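Local coordinates for protein CalS13 (Micromonospora echinospora, PDB 4ZAS) that probably acts as a pyridoxal-phosphate-dependent sugar aminotransferase, binding dTDP-4-keto-6-deoxyglucose in its active site, at residues Leu114-Thr119 against Val159-Trp163; Arg354-Ala358 against Leu369-Asp373. All coordinates share one frame; numbering follows the deposited sequence.

Contact 1: Leu114-Thr119 against Val159-Trp163; sequences LTFEGT and VVVHW. With T46 (dTDP-4-keto-6-deoxyglucose), chain H.
Thr-115 and Thr-119, on the loop after strand 108-111, pack against Val-161 at the end of strand 155-161, and Thr-115 also against Trp-163 just beyond it. Thr-119 and Val-161 meet tip to tip, with 3.6 Å between Thr-119 CG2 and Val-161 CG2. The same Val-161 CG2 lies 3.4 Å from Thr-115 OG1, so one methyl serves both threonines. Trp-163 leans obliquely on the loop backbone, its CZ3 3.6 Å from Thr-115 CA, while NE1 is hydrogen-bonded to His-381.

With CG anti to the backbone N (chi1 -178°), Phe-116 leads away from the strand and turns its ring to the bound nucleotide sugar T46, probably a substrate. Phe-116 CB lies 3.7 Å from the 4-keto oxygen O4 of T46, CG comes to 3.0 Å, CZ ends at 3.5 Å, and the CD and CE atoms fall between CG and CZ. The six similar ring-carbon distances place O4 over the ring centre, 2.9 Å above the Phe-116 plane. Trp-248 of the second subunit also meets this ring, at about 50°. With an alanine here, the keto oxygen would probably lose the ring face beneath it, and Trp-248 its aromatic neighbour.

Thr-115 OG1 and Thr-119 OG1 are hydrogen-bonded at 2.7 Å, and Thr-119 OG1 also bonds Asp-193 and, weakly, N1 of the pyridoxal-phosphate lysine at position 222. Chemically, then, above an apolar footing of valine methyls and indole, the threonine-threonine bond is likely to hold the Thr-119 hydroxyl beside Asp-193 and the cofactor nitrogen, as suits a fold-type I aminotransferase.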
loop_
_atom_site.group_PDB
_atom_site.type_symbol
_atom_site.label_atom_id
_atom_site.label_comp_id
_atom_site.label_asym_id
_atom_site.label_seq_id
_atom_site.Cartn_x
_atom_site.Cartn_y
_atom_site.Cartn_z
ATOM N N LEU A 114 -22.106 7.380 0.471
ATOM C CA LEU A 114 -21.738 8.559 1.252
ATOM C C LEU A 114 -20.558 8.216 2.149
ATOM O O LEU A 114 -20.712 7.809 3.311
ATOM C CB LEU A 114 -22.932 9.070 2.071
ATOM C CG LEU A 114 -22.706 10.343 2.894
ATOM C CD1 LEU A 114 -22.046 11.356 2.028
ATOM C CD2 LEU A 114 -24.041 10.893 3.386
ATOM N N THR A 115 -19.371 8.416 1.597
ATOM C CA THR A 115 -18.148 8.015 2.268
ATOM C C THR A 115 -16.974 8.409 1.400
ATOM O O THR A 115 -17.162 8.896 0.280
ATOM C CB THR A 115 -18.122 6.473 2.537
ATOM O OG1 THR A 115 -16.953 6.106 3.285
ATOM C CG2 THR A 115 -18.162 5.704 1.226
ATOM N N PHE A 116 -15.768 8.219 1.928
ATOM C CA PHE A 116 -14.545 8.389 1.144
ATOM C C PHE A 116 -14.447 7.267 0.118
ATOM O O PHE A 116 -14.818 6.122 0.422
ATOM C CB PHE A 116 -13.317 8.384 2.057
ATOM C CG PHE A 116 -12.020 8.599 1.338
ATOM C CD1 PHE A 116 -11.788 9.766 0.633
ATOM C CD2 PHE A 116 -11.011 7.637 1.394
ATOM C CE1 PHE A 116 -10.575 9.972 -0.008
ATOM C CE2 PHE A 116 -9.807 7.833 0.750
ATOM C CZ PHE A 116 -9.585 9.008 0.062
ATOM N N GLU A 117 -13.948 7.578 -1.073
ATOM C CA GLU A 117 -13.808 6.567 -2.128
ATOM C C GLU A 117 -12.947 5.360 -1.706
ATOM O O GLU A 117 -13.148 4.252 -2.197
ATOM C CB GLU A 117 -13.213 7.180 -3.402
ATOM C CG GLU A 117 -14.167 8.083 -4.192
ATOM C CD GLU A 117 -14.212 9.548 -3.729
ATOM O OE1 GLU A 117 -13.621 9.910 -2.687
ATOM O OE2 GLU A 117 -14.820 10.349 -4.462
ATOM N N GLY A 118 -12.019 5.555 -0.773
ATOM C CA GLY A 118 -11.205 4.452 -0.281
ATOM C C GLY A 118 -12.036 3.335 0.320
ATOM O O GLY A 118 -11.604 2.189 0.426
ATOM N N THR A 119 -13.251 3.673 0.719
ATOM C CA THR A 119 -14.170 2.676 1.231
ATOM C C THR A 119 -14.583 1.710 0.136
ATOM O O THR A 119 -14.657 0.516 0.360
ATOM C CB THR A 119 -15.420 3.339 1.827
ATOM O OG1 THR A 119 -15.031 4.178 2.923
ATOM C CG2 THR A 119 -16.420 2.287 2.319
ATOM N N VAL A 159 -20.640 -3.611 3.519
ATOM C CA VAL A 159 -19.768 -2.599 4.133
ATOM C C VAL A 159 -20.573 -1.413 4.684
ATOM O O VAL A 159 -21.227 -0.703 3.921
ATOM C CB VAL A 159 -18.709 -2.066 3.131
ATOM C CG1 VAL A 159 -17.853 -1.005 3.799
ATOM C CG2 VAL A 159 -17.823 -3.183 2.607
ATOM N N VAL A 160 -20.498 -1.184 5.992
ATOM C CA VAL A 160 -21.080 0.011 6.603
ATOM C C VAL A 160 -19.978 0.982 7.053
ATOM O O VAL A 160 -18.912 0.573 7.535
ATOM C CB VAL A 160 -21.971 -0.327 7.812
ATOM C CG1 VAL A 160 -23.129 -1.248 7.414
ATOM C CG2 VAL A 160 -21.123 -0.939 8.909
ATOM N N VAL A 161 -20.238 2.273 6.886
ATOM C CA VAL A 161 -19.327 3.304 7.349
ATOM C C VAL A 161 -19.900 4.050 8.537
ATOM O O VAL A 161 -21.048 4.519 8.498
ATOM C CB VAL A 161 -19.011 4.291 6.235
ATOM C CG1 VAL A 161 -18.162 5.433 6.794
ATOM C CG2 VAL A 161 -18.346 3.583 5.048
ATOM N N HIS A 162 -19.116 4.147 9.605
ATOM C CA HIS A 162 -19.473 5.010 10.731
ATOM C C HIS A 162 -19.074 6.435 10.387
ATOM O O HIS A 162 -18.070 6.937 10.886
ATOM C CB HIS A 162 -18.748 4.583 12.001
ATOM C CG HIS A 162 -18.946 3.148 12.373
ATOM N ND1 HIS A 162 -20.137 2.661 12.872
ATOM C CD2 HIS A 162 -18.097 2.092 12.332
ATOM C CE1 HIS A 162 -20.012 1.369 13.127
ATOM N NE2 HIS A 162 -18.784 1.000 12.808
ATOM N N TRP A 163 -19.862 7.097 9.555
ATOM C CA TRP A 163 -19.498 8.428 9.090
ATOM C C TRP A 163 -19.267 9.393 10.259
ATOM O O TRP A 163 -20.051 9.438 11.210
ATOM C CB TRP A 163 -20.561 8.975 8.135
ATOM C CG TRP A 163 -20.118 10.206 7.416
ATOM C CD1 TRP A 163 -20.662 11.459 7.513
ATOM C CD2 TRP A 163 -19.010 10.318 6.508
ATOM N NE1 TRP A 163 -19.972 12.338 6.708
ATOM C CE2 TRP A 163 -18.952 11.660 6.083
ATOM C CE3 TRP A 163 -18.064 9.412 6.013
ATOM C CZ2 TRP A 163 -17.986 12.117 5.181
ATOM C CZ3 TRP A 163 -17.102 9.873 5.117
ATOM C CH2 TRP A 163 -17.076 11.210 4.713
HETATM C C4 T46 H . -9.757 11.026 3.274
HETATM C C5 T46 H . -10.594 12.338 3.371
HETATM C C6 T46 H . -11.866 12.014 4.094
HETATM C C21 T46 H . -2.730 18.810 6.799
HETATM O O21 T46 H . -2.641 19.822 7.429
HETATM N N31 T46 H . -1.629 17.763 6.715
HETATM C C41 T46 H . -1.769 16.536 5.938
HETATM O O41 T46 H . -0.880 15.759 5.915
HETATM C C51 T46 H . -2.997 16.260 5.198
HETATM C C5A T46 H . -3.111 14.936 4.383
HETATM C C61 T46 H . -4.106 17.237 5.239
HETATM N N11 T46 H . -3.987 18.476 6.016
HETATM C C1, T46 H . -5.064 19.498 6.086
HETATM C C2, T46 H . -5.151 20.123 4.890
HETATM C C3, T46 H . -6.741 20.230 4.495
HETATM O O3, T46 H . -7.189 21.571 4.869
HETATM O O4, T46 H . -6.418 18.918 6.411
HETATM C C4, T46 H . -7.378 19.350 5.172
HETATM C C5, T46 H . -7.715 18.114 4.309
HETATM O O5, T46 H . -6.539 17.730 3.585
HETATM P P T46 H . -6.745 16.903 2.159
HETATM O O1P T46 H . -6.496 17.842 0.987
HETATM O O2P T46 H . -5.786 15.736 2.131
HETATM O OPP T46 H . -8.320 16.326 2.166
HETATM P P2 T46 H . -8.928 15.049 1.248
HETATM O O4P T46 H . -10.406 15.262 0.940
HETATM O O3P T46 H . -8.124 14.952 -0.034
HETATM O O1 T46 H . -8.751 13.611 2.034
HETATM C C1 T46 H . -8.551 13.601 3.393
HETATM C C2 T46 H . -7.668 12.412 3.621
HETATM O O2 T46 H . -6.374 12.676 2.981
HETATM C C3 T46 H . -8.290 11.248 2.959
HETATM O O3 T46 H . -7.536 10.039 3.268
HETATM O O4 T46 H . -10.252 9.967 3.391
HETATM O O5 T46 H . -9.867 13.422 4.030
#

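Contact 2: Arg354-Ala358 against Leu369-Asp373; sequences RRNDA and LPGLD
A salt-bridge network of Arg-355, Asp-357 and Asp-373 joins the 3-10 turn 356-358 to the first turn of helix 370-375. Across the contact, Arg-355 NH1 gives Asp-373 OD1 a bond of 2.6 Å (N-H...O 157°) that lies close to the guanidinium plane. Arg-355 NH2 reaches the same oxygen only weakly, at 3.1 Å. The guanidinium and Asp-373 carboxylate planes are turned 46° apart and one oxygen takes both bonds, so the grip is not a paired one.

Asp-357 supplies the pairing from within its own segment, one oxygen to each nitrogen: Arg-355 NE meets the syn lone pair of Asp-357 OD1 in the guanidinium plane at 2.9 Å, nearly straight at 173°, and NH2 bonds OD2, tilted from that plane, at 3.0 Å. The arginine chain, bent at chi3, is thereby held side-on, with its rotation fixed between two carboxylates.

Leu-369 is the N-cap residue, just before the helix, and Asp-134 accepts hydrogen bonds from the backbone N atoms of Gly-371 and Leu-372 in its first turn. From that turn Leu-372 sets CD2 over one face of the Arg-355 guanidinium, 3.3 Å from NH2, toward the rim. Leu-369 CD1 comes instead near the guanidinium plane and touches Asp-357 OD2 at 3.6 Å.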
loop_
_atom_site.group_PDB
_atom_site.type_symbol
_atom_site.label_atom_id
_atom_site.label_comp_id
_atom_site.label_asym_id
_atom_site.label_seq_id
_atom_site.Cartn_x
_atom_site.Cartn_y
_atom_site.Cartn_z
ATOM N N ARG A 354 -17.447 13.423 -2.683
ATOM C CA ARG A 354 -18.609 13.314 -3.564
ATOM C C ARG A 354 -19.320 11.978 -3.327
ATOM O O ARG A 354 -18.662 10.974 -3.004
ATOM C CB ARG A 354 -18.184 13.434 -5.026
ATOM C CG ARG A 354 -19.331 13.516 -6.016
ATOM C CD ARG A 354 -18.807 13.423 -7.423
ATOM N NE ARG A 354 -19.795 13.780 -8.430
ATOM C CZ ARG A 354 -19.748 13.336 -9.683
ATOM N NH1 ARG A 354 -18.777 12.504 -10.052
ATOM N NH2 ARG A 354 -20.679 13.702 -10.558
ATOM N N ARG A 355 -20.649 11.968 -3.458
ATOM C CA ARG A 355 -21.398 10.710 -3.384
ATOM C C ARG A 355 -20.765 9.760 -4.400
ATOM O O ARG A 355 -20.726 10.065 -5.593
ATOM C CB ARG A 355 -22.905 10.929 -3.651
ATOM C CG ARG A 355 -23.257 11.735 -4.914
ATOM C CD ARG A 355 -24.749 11.999 -5.009
ATOM N NE ARG A 355 -25.537 10.767 -5.032
ATOM C CZ ARG A 355 -26.871 10.722 -4.973
ATOM N NH1 ARG A 355 -27.577 11.842 -4.859
ATOM N NH2 ARG A 355 -27.505 9.551 -5.005
ATOM N N ASN A 356 -20.246 8.630 -3.937
ATOM C CA ASN A 356 -19.406 7.801 -4.822
ATOM C C ASN A 356 -20.196 7.260 -6.002
ATOM O O ASN A 356 -19.631 6.979 -7.052
ATOM C CB ASN A 356 -18.759 6.621 -4.075
ATOM C CG ASN A 356 -17.786 7.052 -2.985
ATOM O OD1 ASN A 356 -17.220 6.207 -2.287
ATOM N ND2 ASN A 356 -17.595 8.347 -2.823
ATOM N N ASP A 357 -21.506 7.133 -5.835
ATOM C CA ASP A 357 -22.335 6.543 -6.871
ATOM C C ASP A 357 -22.432 7.414 -8.119
ATOM O O ASP A 357 -22.904 6.955 -9.157
ATOM C CB ASP A 357 -23.741 6.234 -6.326
ATOM C CG ASP A 357 -24.506 7.474 -5.943
ATOM O OD1 ASP A 357 -23.917 8.353 -5.268
ATOM O OD2 ASP A 357 -25.694 7.566 -6.327
ATOM N N ALA A 358 -21.996 8.668 -8.036
ATOM C CA ALA A 358 -22.124 9.574 -9.183
ATOM C C ALA A 358 -20.899 9.519 -10.095
ATOM O O ALA A 358 -20.910 10.067 -11.194
ATOM C CB ALA A 358 -22.365 11.015 -8.717
ATOM N N LEU A 369 -31.431 6.546 -5.240
ATOM C CA LEU A 369 -31.279 6.552 -3.789
ATOM C C LEU A 369 -31.896 7.837 -3.203
ATOM O O LEU A 369 -31.214 8.846 -3.023
ATOM C CB LEU A 369 -29.801 6.431 -3.417
ATOM C CG LEU A 369 -29.037 5.300 -4.109
ATOM C CD1 LEU A 369 -27.531 5.536 -4.040
ATOM C CD2 LEU A 369 -29.396 3.938 -3.508
ATOM N N PRO A 370 -33.206 7.806 -2.921
ATOM C CA PRO A 370 -33.934 9.033 -2.568
ATOM C C PRO A 370 -33.460 9.652 -1.248
ATOM O O PRO A 370 -33.414 10.880 -1.105
ATOM C CB PRO A 370 -35.389 8.562 -2.481
ATOM C CG PRO A 370 -35.306 7.102 -2.210
ATOM C CD PRO A 370 -34.076 6.618 -2.912
ATOM N N GLY A 371 -33.107 8.804 -0.293
ATOM C CA GLY A 371 -32.602 9.298 0.968
ATOM C C GLY A 371 -31.318 10.082 0.767
ATOM O O GLY A 371 -31.166 11.174 1.319
ATOM N N LEU A 372 -30.401 9.539 -0.035
ATOM C CA LEU A 372 -29.137 10.218 -0.306
ATOM C C LEU A 372 -29.409 11.485 -1.077
ATOM O O LEU A 372 -28.826 12.524 -0.788
ATOM C CB LEU A 372 -28.149 9.314 -1.062
ATOM C CG LEU A 372 -26.794 9.958 -1.397
ATOM C CD1 LEU A 372 -26.034 10.446 -0.167
ATOM C CD2 LEU A 372 -25.931 8.959 -2.149
ATOM N N ASP A 373 -30.323 11.404 -2.037
ATOM C CA ASP A 373 -30.741 12.575 -2.813
ATOM C C ASP A 373 -31.204 13.701 -1.879
ATOM O O ASP A 373 -30.954 14.873 -2.132
ATOM C CB ASP A 373 -31.857 12.181 -3.791
ATOM C CG ASP A 373 -31.353 11.307 -4.945
ATOM O OD1 ASP A 373 -30.129 11.278 -5.205
ATOM O OD2 ASP A 373 -32.179 10.611 -5.572
#

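In the fold
From the N terminus, the chain leaves strand 108-111, runs through 114-119, passes helix 121-125, strand 129-132 and helix 144-150, and returns on strand 155-161, where contact 1 closes a loop with 39 residues between its segments. Contact 2 opens much later, after helix 335-344, and closes a short loop, 10 residues between its segments, at helix 370-375. The two are therefore in series, neither nested nor crossed. In space their centres lie 12 Å apart and they touch: Asn-356 ND2 makes a weak hydrogen bond to Thr-115 O at 3.2 Å, and Leu-114 packs on Leu-372. Together they tie the seven-stranded mixed sheet to the C-terminal part, and each touches the second subunit.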